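Long-range contact in ectonucleoside triphosphate diphosphohydrolase 4 (Homo sapiens, PDB 6WG5), which belongs to the GDA1/CD39 nucleoside phosphatase family, whose members are built on the two-lobed actin-like fold: residues E386-R396 / A431-Q442. Numbering follows the deposited sequence.
Sequences EFYYCTEDVLR and ASHADLHRLKYQ
Helix 386-392 and the start of helix 436-456 pass nearly at right angles, 84° between their axes at a closest approach of 11.0 Å, and Arg438 reaches across to Glu386 to join them. Both belong to the actin-like fold of the GDA1/CD39 family: helix 386-392 directly follows strand 381-385 of a six-stranded mixed sheet, and Ala431 to Ala434 form a type I turn ahead of the second helix, where Asp435 is the N-cap. At the start of the first helix, the Arg438 chain, bent at chi2 and chi3, lays its guanidinium edge against Glu386, with Cys390 a turn further on. The carboxylate and guanidinium are nearly coplanar, and Arg438 NH2 meets the syn side of Glu386 OE1 at 2.7 Å in a salt bridge. Arg438 NH1 donates to Cys390 SG and to OE1 of Gln442, one turn on from Arg438 in the same helix, so three acceptors fix the rotation of the group, while Tyr389 CB sits over one of its faces. Gln442 in turn sends NE2 almost straight (171°) to Cys390 O, at 3.1 Å, and its amide carbon packs on Val394 CG2. A water bridges Gln442 OE1, Tyr389 O and Val394 N. At the first residue of the turn, Ala431 N donates to Asp393 O at 3.0 Å. His433, with CG anti to the backbone N (chi1 179°), swings its imidazole over the Tyr389 ring in an offset stack, centroids 4.6 Å apart. His433 ND1 also donates, in the plane of its ring, to the syn side of Asp393 OD2 at 2.7 Å.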
ATOM      1  N   GLU A 386       9.715   3.429   2.376  1.00 21.73           N
ATOM      2  CA  GLU A 386      10.853   4.343   2.374  1.00 24.75           C
ATOM      3  C   GLU A 386      10.504   5.701   2.966  1.00 26.04           C
ATOM      4  O   GLU A 386      11.375   6.365   3.539  1.00 28.75           O
ATOM      5  CB  GLU A 386      11.382   4.514   0.949  1.00 27.35           C
ATOM      6  CG  GLU A 386      11.997   3.254   0.369  1.00 34.17           C
ATOM      7  CD  GLU A 386      13.215   2.793   1.142  1.00 37.55           C
ATOM      8  OE1 GLU A 386      13.896   3.652   1.744  1.00 35.97           O
ATOM      9  OE2 GLU A 386      13.490   1.572   1.152  1.00 40.22           O
ATOM     10  N   PHE A 387       9.249   6.141   2.835  1.00 17.87           N
ATOM     11  CA  PHE A 387       8.856   7.407   3.443  1.00 22.64           C
ATOM     12  C   PHE A 387       9.107   7.402   4.946  1.00 24.26           C
ATOM     13  O   PHE A 387       9.405   8.451   5.529  1.00 27.04           O
ATOM     14  CB  PHE A 387       7.387   7.704   3.147  1.00 23.81           C
ATOM     15  CG  PHE A 387       7.130   8.117   1.728  1.00 25.56           C
ATOM     16  CD1 PHE A 387       7.432   9.401   1.304  1.00 28.51           C
ATOM     17  CD2 PHE A 387       6.586   7.224   0.817  1.00 24.07           C
ATOM     18  CE1 PHE A 387       7.201   9.786  -0.006  1.00 27.45           C
ATOM     19  CE2 PHE A 387       6.353   7.602  -0.491  1.00 25.43           C
ATOM     20  CZ  PHE A 387       6.659   8.886  -0.902  1.00 27.21           C
ATOM     21  N   TYR A 388       9.002   6.239   5.587  1.00 18.52           N
ATOM     22  CA  TYR A 388       9.314   6.118   7.004  1.00 23.79           C
ATOM     23  C   TYR A 388      10.783   5.788   7.241  1.00 23.85           C
ATOM     24  O   TYR A 388      11.416   6.378   8.123  1.00 23.48           O
ATOM     25  CB  TYR A 388       8.432   5.044   7.644  1.00 17.55           C
ATOM     26  CG  TYR A 388       8.636   4.899   9.132  1.00 26.08           C
ATOM     27  CD1 TYR A 388       8.052   5.791  10.020  1.00 25.53           C
ATOM     28  CD2 TYR A 388       9.412   3.871   9.652  1.00 25.04           C
ATOM     29  CE1 TYR A 388       8.233   5.663  11.384  1.00 31.29           C
ATOM     30  CE2 TYR A 388       9.601   3.736  11.015  1.00 26.62           C
ATOM     31  CZ  TYR A 388       9.008   4.635  11.877  1.00 31.56           C
ATOM     32  OH  TYR A 388       9.191   4.510  13.236  1.00 33.57           O
ATOM     33  N   TYR A 389      11.340   4.854   6.468  1.00 24.73           N
ATOM     34  CA  TYR A 389      12.735   4.470   6.656  1.00 25.10           C
ATOM     35  C   TYR A 389      13.672   5.649   6.411  1.00 23.94           C
ATOM     36  O   TYR A 389      14.688   5.797   7.099  1.00 26.49           O
ATOM     37  CB  TYR A 389      13.086   3.308   5.727  1.00 22.86           C
ATOM     38  CG  TYR A 389      12.238   2.074   5.931  1.00 24.96           C
ATOM     39  CD1 TYR A 389      11.850   1.673   7.202  1.00 29.98           C
ATOM     40  CD2 TYR A 389      11.821   1.310   4.850  1.00 29.12           C
ATOM     41  CE1 TYR A 389      11.075   0.544   7.391  1.00 32.18           C
ATOM     42  CE2 TYR A 389      11.044   0.181   5.029  1.00 32.75           C
ATOM     43  CZ  TYR A 389      10.676  -0.197   6.301  1.00 33.88           C
ATOM     44  OH  TYR A 389       9.904  -1.320   6.485  1.00 40.29           O
ATOM     45  N   CYS A 390      13.347   6.501   5.438  1.00 22.61           N
ATOM     46  CA  CYS A 390      14.211   7.626   5.103  1.00 20.94           C
ATOM     47  C   CYS A 390      14.067   8.798   6.065  1.00 26.22           C
ATOM     48  O   CYS A 390      14.921   9.693   6.050  1.00 29.87           O
ATOM     49  CB  CYS A 390      13.928   8.102   3.678  1.00 22.09           C
ATOM     50  SG  CYS A 390      14.486   6.959   2.389  1.00 32.08           S
ATOM     51  N   THR A 391      13.020   8.825   6.889  1.00 21.43           N
ATOM     52  CA  THR A 391      12.871   9.865   7.901  1.00 22.41           C
ATOM     53  C   THR A 391      13.260   9.399   9.295  1.00 21.83           C
ATOM     54  O   THR A 391      13.664  10.225  10.117  1.00 25.44           O
ATOM     55  CB  THR A 391      11.426  10.383   7.945  1.00 22.49           C
ATOM     56  OG1 THR A 391      10.522   9.295   8.180  1.00 23.40           O
ATOM     57  CG2 THR A 391      11.056  11.084   6.646  1.00 18.18           C
ATOM     58  N   GLU A 392      13.162   8.101   9.580  1.00 21.39           N
ATOM     59  CA  GLU A 392      13.342   7.585  10.932  1.00 25.96           C
ATOM     60  C   GLU A 392      14.623   6.791  11.136  1.00 24.48           C
ATOM     61  O   GLU A 392      15.286   6.967  12.159  1.00 28.33           O
ATOM     62  CB  GLU A 392      12.151   6.698  11.314  1.00 27.33           C
ATOM     63  CG  GLU A 392      12.253   6.090  12.705  1.00 25.92           C
ATOM     64  CD  GLU A 392      12.413   7.139  13.787  1.00 32.26           C
ATOM     65  OE1 GLU A 392      11.967   8.287  13.569  1.00 32.68           O
ATOM     66  OE2 GLU A 392      12.989   6.817  14.849  1.00 37.09           O
ATOM     67  N   ASP A 393      14.997   5.921  10.196  1.00 31.64           N
ATOM     68  CA  ASP A 393      16.001   4.902  10.492  1.00 33.96           C
ATOM     69  C   ASP A 393      17.335   5.513  10.910  1.00 33.44           C
ATOM     70  O   ASP A 393      17.986   5.009  11.834  1.00 35.91           O
ATOM     71  CB  ASP A 393      16.179   3.974   9.292  1.00 37.79           C
ATOM     72  CG  ASP A 393      15.165   2.839   9.282  1.00 41.62           C
ATOM     73  OD1 ASP A 393      14.148   2.939  10.003  1.00 41.29           O
ATOM     74  OD2 ASP A 393      15.385   1.845   8.559  1.00 46.61           O
ATOM     75  N   VAL A 394      17.767   6.594  10.253  1.00 32.76           N
ATOM     76  CA  VAL A 394      18.995   7.283  10.627  1.00 29.44           C
ATOM     77  C   VAL A 394      18.746   8.739  11.002  1.00 29.98           C
ATOM     78  O   VAL A 394      19.378   9.260  11.928  1.00 33.78           O
ATOM     79  CB  VAL A 394      20.065   7.185   9.517  1.00 28.11           C
ATOM     80  CG1 VAL A 394      20.368   5.733   9.203  1.00 36.64           C
ATOM     81  CG2 VAL A 394      19.636   7.925   8.269  1.00 31.44           C
ATOM     82  N   LEU A 395      17.834   9.419  10.306  1.00 27.44           N
ATOM     83  CA  LEU A 395      17.527  10.801  10.657  1.00 29.58           C
ATOM     84  C   LEU A 395      16.669  10.904  11.912  1.00 30.96           C
ATOM     85  O   LEU A 395      16.668  11.955  12.561  1.00 29.37           O
ATOM     86  CB  LEU A 395      16.831  11.500   9.486  1.00 26.35           C
ATOM     87  CG  LEU A 395      17.576  11.432   8.151  1.00 28.93           C
ATOM     88  CD1 LEU A 395      16.836  12.222   7.075  1.00 26.61           C
ATOM     89  CD2 LEU A 395      19.015  11.929   8.290  1.00 29.11           C
ATOM     90  N   ARG A 396      15.939   9.844  12.263  1.00 36.38           N
ATOM     91  CA  ARG A 396      15.252   9.760  13.552  1.00 36.18           C
ATOM     92  C   ARG A 396      14.167  10.826  13.688  1.00 36.29           C
ATOM     93  O   ARG A 396      13.985  11.419  14.754  1.00 38.18           O
ATOM     94  CB  ARG A 396      16.252   9.860  14.704  1.00 34.92           C
ATOM     95  CG  ARG A 396      17.248   8.718  14.753  1.00 35.02           C
ATOM     96  CD  ARG A 396      16.585   7.428  15.205  1.00 41.31           C
ATOM     97  NE  ARG A 396      17.346   6.774  16.266  1.00 47.53           N
ATOM     98  CZ  ARG A 396      16.880   5.794  17.032  1.00 45.75           C
ATOM     99  NH1 ARG A 396      15.642   5.345  16.865  1.00 47.21           N
ATOM    100  NH2 ARG A 396      17.651   5.266  17.972  1.00 43.93           N
ATOM    101  N   ALA A 431      18.430   3.489  14.386  1.00 28.81           N
ATOM    102  CA  ALA A 431      17.369   2.541  14.693  1.00 29.85           C
ATOM    103  C   ALA A 431      17.856   1.115  14.476  1.00 30.80           C
ATOM    104  O   ALA A 431      18.632   0.838  13.558  1.00 28.60           O
ATOM    105  CB  ALA A 431      16.144   2.820  13.823  1.00 25.81           C
ATOM    106  N   SER A 432      17.392   0.202  15.332  1.00 42.45           N
ATOM    107  CA  SER A 432      17.787  -1.197  15.213  1.00 48.63           C
ATOM    108  C   SER A 432      17.407  -1.788  13.862  1.00 49.25           C
ATOM    109  O   SER A 432      17.970  -2.817  13.468  1.00 49.93           O
ATOM    110  CB  SER A 432      17.158  -2.016  16.340  1.00 49.82           C
ATOM    111  OG  SER A 432      15.747  -1.884  16.340  1.00 57.86           O
ATOM    112  N   HIS A 433      16.467  -1.167  13.145  1.00 45.27           N
ATOM    113  CA  HIS A 433      16.096  -1.636  11.815  1.00 46.74           C
ATOM    114  C   HIS A 433      17.144  -1.293  10.766  1.00 48.95           C
ATOM    115  O   HIS A 433      17.194  -1.948   9.720  1.00 55.78           O
ATOM    116  CB  HIS A 433      14.747  -1.035  11.409  1.00 44.58           C
ATOM    117  CG  HIS A 433      14.294  -1.433  10.037  1.00 51.03           C
ATOM    118  ND1 HIS A 433      14.408  -0.601   8.944  1.00 54.05           N
ATOM    119  CD2 HIS A 433      13.723  -2.574   9.582  1.00 53.39           C
ATOM    120  CE1 HIS A 433      13.928  -1.212   7.875  1.00 49.91           C
ATOM    121  NE2 HIS A 433      13.507  -2.411   8.235  1.00 50.14           N
ATOM    122  N   ALA A 434      17.983  -0.292  11.023  1.00 29.51           N
ATOM    123  CA  ALA A 434      18.907   0.204  10.014  1.00 28.21           C
ATOM    124  C   ALA A 434      20.116  -0.713   9.901  1.00 30.38           C
ATOM    125  O   ALA A 434      20.766  -1.026  10.902  1.00 31.18           O
ATOM    126  CB  ALA A 434      19.355   1.625  10.355  1.00 24.63           C
ATOM    127  N   ASP A 435      20.409  -1.142   8.678  1.00 29.54           N
ATOM    128  CA  ASP A 435      21.574  -1.954   8.364  1.00 27.91           C
ATOM    129  C   ASP A 435      22.558  -1.123   7.545  1.00 31.08           C
ATOM    130  O   ASP A 435      22.359   0.073   7.316  1.00 30.07           O
ATOM    131  CB  ASP A 435      21.156  -3.227   7.623  1.00 29.25           C
ATOM    132  CG  ASP A 435      20.299  -2.941   6.404  1.00 33.93           C
ATOM    133  OD1 ASP A 435      20.248  -1.771   5.970  1.00 33.41           O
ATOM    134  OD2 ASP A 435      19.681  -3.891   5.876  1.00 39.79           O
ATOM    135  N   LEU A 436      23.638  -1.770   7.100  1.00 38.71           N
ATOM    136  CA  LEU A 436      24.658  -1.053   6.342  1.00 35.95           C
ATOM    137  C   LEU A 436      24.132  -0.580   4.994  1.00 35.11           C
ATOM    138  O   LEU A 436      24.569   0.464   4.493  1.00 38.30           O
ATOM    139  CB  LEU A 436      25.890  -1.936   6.158  1.00 35.95           C
ATOM    140  CG  LEU A 436      26.788  -2.037   7.393  1.00 42.48           C
ATOM    141  CD1 LEU A 436      27.804  -3.153   7.229  1.00 44.33           C
ATOM    142  CD2 LEU A 436      27.490  -0.709   7.680  1.00 37.90           C
ATOM    143  N   HIS A 437      23.204  -1.323   4.390  1.00 30.05           N
ATOM    144  CA  HIS A 437      22.574  -0.858   3.158  1.00 23.31           C
ATOM    145  C   HIS A 437      21.832   0.453   3.392  1.00 28.41           C
ATOM    146  O   HIS A 437      21.916   1.378   2.577  1.00 26.20           O
ATOM    147  CB  HIS A 437      21.625  -1.931   2.626  1.00 25.32           C
ATOM    148  CG  HIS A 437      21.097  -1.650   1.254  1.00 25.61           C
ATOM    149  ND1 HIS A 437      20.081  -0.750   1.016  1.00 25.16           N
ATOM    150  CD2 HIS A 437      21.436  -2.162   0.046  1.00 26.58           C
ATOM    151  CE1 HIS A 437      19.823  -0.712  -0.278  1.00 30.40           C
ATOM    152  NE2 HIS A 437      20.632  -1.559  -0.890  1.00 31.86           N
ATOM    153  N   ARG A 438      21.100   0.550   4.504  1.00 21.06           N
ATOM    154  CA  ARG A 438      20.443   1.804   4.853  1.00 23.26           C
ATOM    155  C   ARG A 438      21.463   2.921   5.040  1.00 25.18           C
ATOM    156  O   ARG A 438      21.263   4.045   4.564  1.00 28.05           O
ATOM    157  CB  ARG A 438      19.609   1.616   6.122  1.00 22.97           C
ATOM    158  CG  ARG A 438      19.186   2.905   6.818  1.00 24.70           C
ATOM    159  CD  ARG A 438      18.404   3.825   5.898  1.00 25.81           C
ATOM    160  NE  ARG A 438      17.308   3.135   5.224  1.00 27.94           N
ATOM    161  CZ  ARG A 438      16.535   3.686   4.294  1.00 27.97           C
ATOM    162  NH1 ARG A 438      16.729   4.946   3.918  1.00 26.42           N
ATOM    163  NH2 ARG A 438      15.566   2.975   3.733  1.00 29.03           N
ATOM    164  N   LEU A 439      22.567   2.626   5.729  1.00 27.11           N
ATOM    165  CA  LEU A 439      23.577   3.647   5.985  1.00 30.80           C
ATOM    166  C   LEU A 439      24.182   4.162   4.683  1.00 30.71           C
ATOM    167  O   LEU A 439      24.491   5.354   4.559  1.00 26.43           O
ATOM    168  CB  LEU A 439      24.667   3.073   6.892  1.00 27.88           C
ATOM    169  CG  LEU A 439      25.564   4.089   7.598  1.00 26.09           C
ATOM    170  CD1 LEU A 439      24.833   4.730   8.774  1.00 28.41           C
ATOM    171  CD2 LEU A 439      26.853   3.429   8.057  1.00 26.78           C
ATOM    172  N   LYS A 440      24.351   3.279   3.699  1.00 31.94           N
ATOM    173  CA  LYS A 440      25.028   3.643   2.461  1.00 28.36           C
ATOM    174  C   LYS A 440      24.109   4.387   1.501  1.00 29.64           C
ATOM    175  O   LYS A 440      24.536   5.349   0.853  1.00 34.67           O
ATOM    176  CB  LYS A 440      25.583   2.383   1.801  1.00 26.16           C
ATOM    177  CG  LYS A 440      26.147   2.575   0.406  1.00 28.46           C
ATOM    178  CD  LYS A 440      26.924   1.335  -0.011  1.00 30.91           C
ATOM    179  CE  LYS A 440      27.384   1.391  -1.455  1.00 34.61           C
ATOM    180  NZ  LYS A 440      27.946   0.075  -1.880  1.00 38.09           N
ATOM    181  N   TYR A 441      22.849   3.966   1.394  1.00 24.54           N
ATOM    182  CA  TYR A 441      21.937   4.494   0.385  1.00 23.26           C
ATOM    183  C   TYR A 441      20.900   5.451   0.962  1.00 22.53           C
ATOM    184  O   TYR A 441      19.980   5.854   0.242  1.00 24.07           O
ATOM    185  CB  TYR A 441      21.248   3.337  -0.344  1.00 20.36           C
ATOM    186  CG  TYR A 441      22.220   2.481  -1.120  1.00 19.93           C
ATOM    187  CD1 TYR A 441      22.818   2.958  -2.279  1.00 30.11           C
ATOM    188  CD2 TYR A 441      22.550   1.202  -0.692  1.00 25.89           C
ATOM    189  CE1 TYR A 441      23.714   2.190  -2.990  1.00 28.51           C
ATOM    190  CE2 TYR A 441      23.449   0.421  -1.402  1.00 26.88           C
ATOM    191  CZ  TYR A 441      24.026   0.921  -2.551  1.00 28.27           C
ATOM    192  OH  TYR A 441      24.922   0.158  -3.268  1.00 32.62           O
ATOM    193  N   GLN A 442      21.031   5.833   2.234  1.00 26.38           N
ATOM    194  CA  GLN A 442      20.119   6.816   2.813  1.00 30.33           C
ATOM    195  C   GLN A 442      20.108   8.105   2.002  1.00 29.14           C
ATOM    196  O   GLN A 442      19.047   8.700   1.783  1.00 27.00           O
ATOM    197  CB  GLN A 442      20.515   7.103   4.265  1.00 28.15           C
ATOM    198  CG  GLN A 442      19.980   8.422   4.842  1.00 26.99           C
ATOM    199  CD  GLN A 442      18.486   8.399   5.103  1.00 26.27           C
ATOM    200  OE1 GLN A 442      17.874   7.336   5.205  1.00 27.49           O
ATOM    201  NE2 GLN A 442      17.891   9.579   5.213  1.00 24.57           N
TER
HETATM  202  O   HOH W   1      16.467   7.899   7.898  1.00 22.99           O
HETATM  203  O   HOH W   2      16.560   0.256   6.992  1.00 42.51           O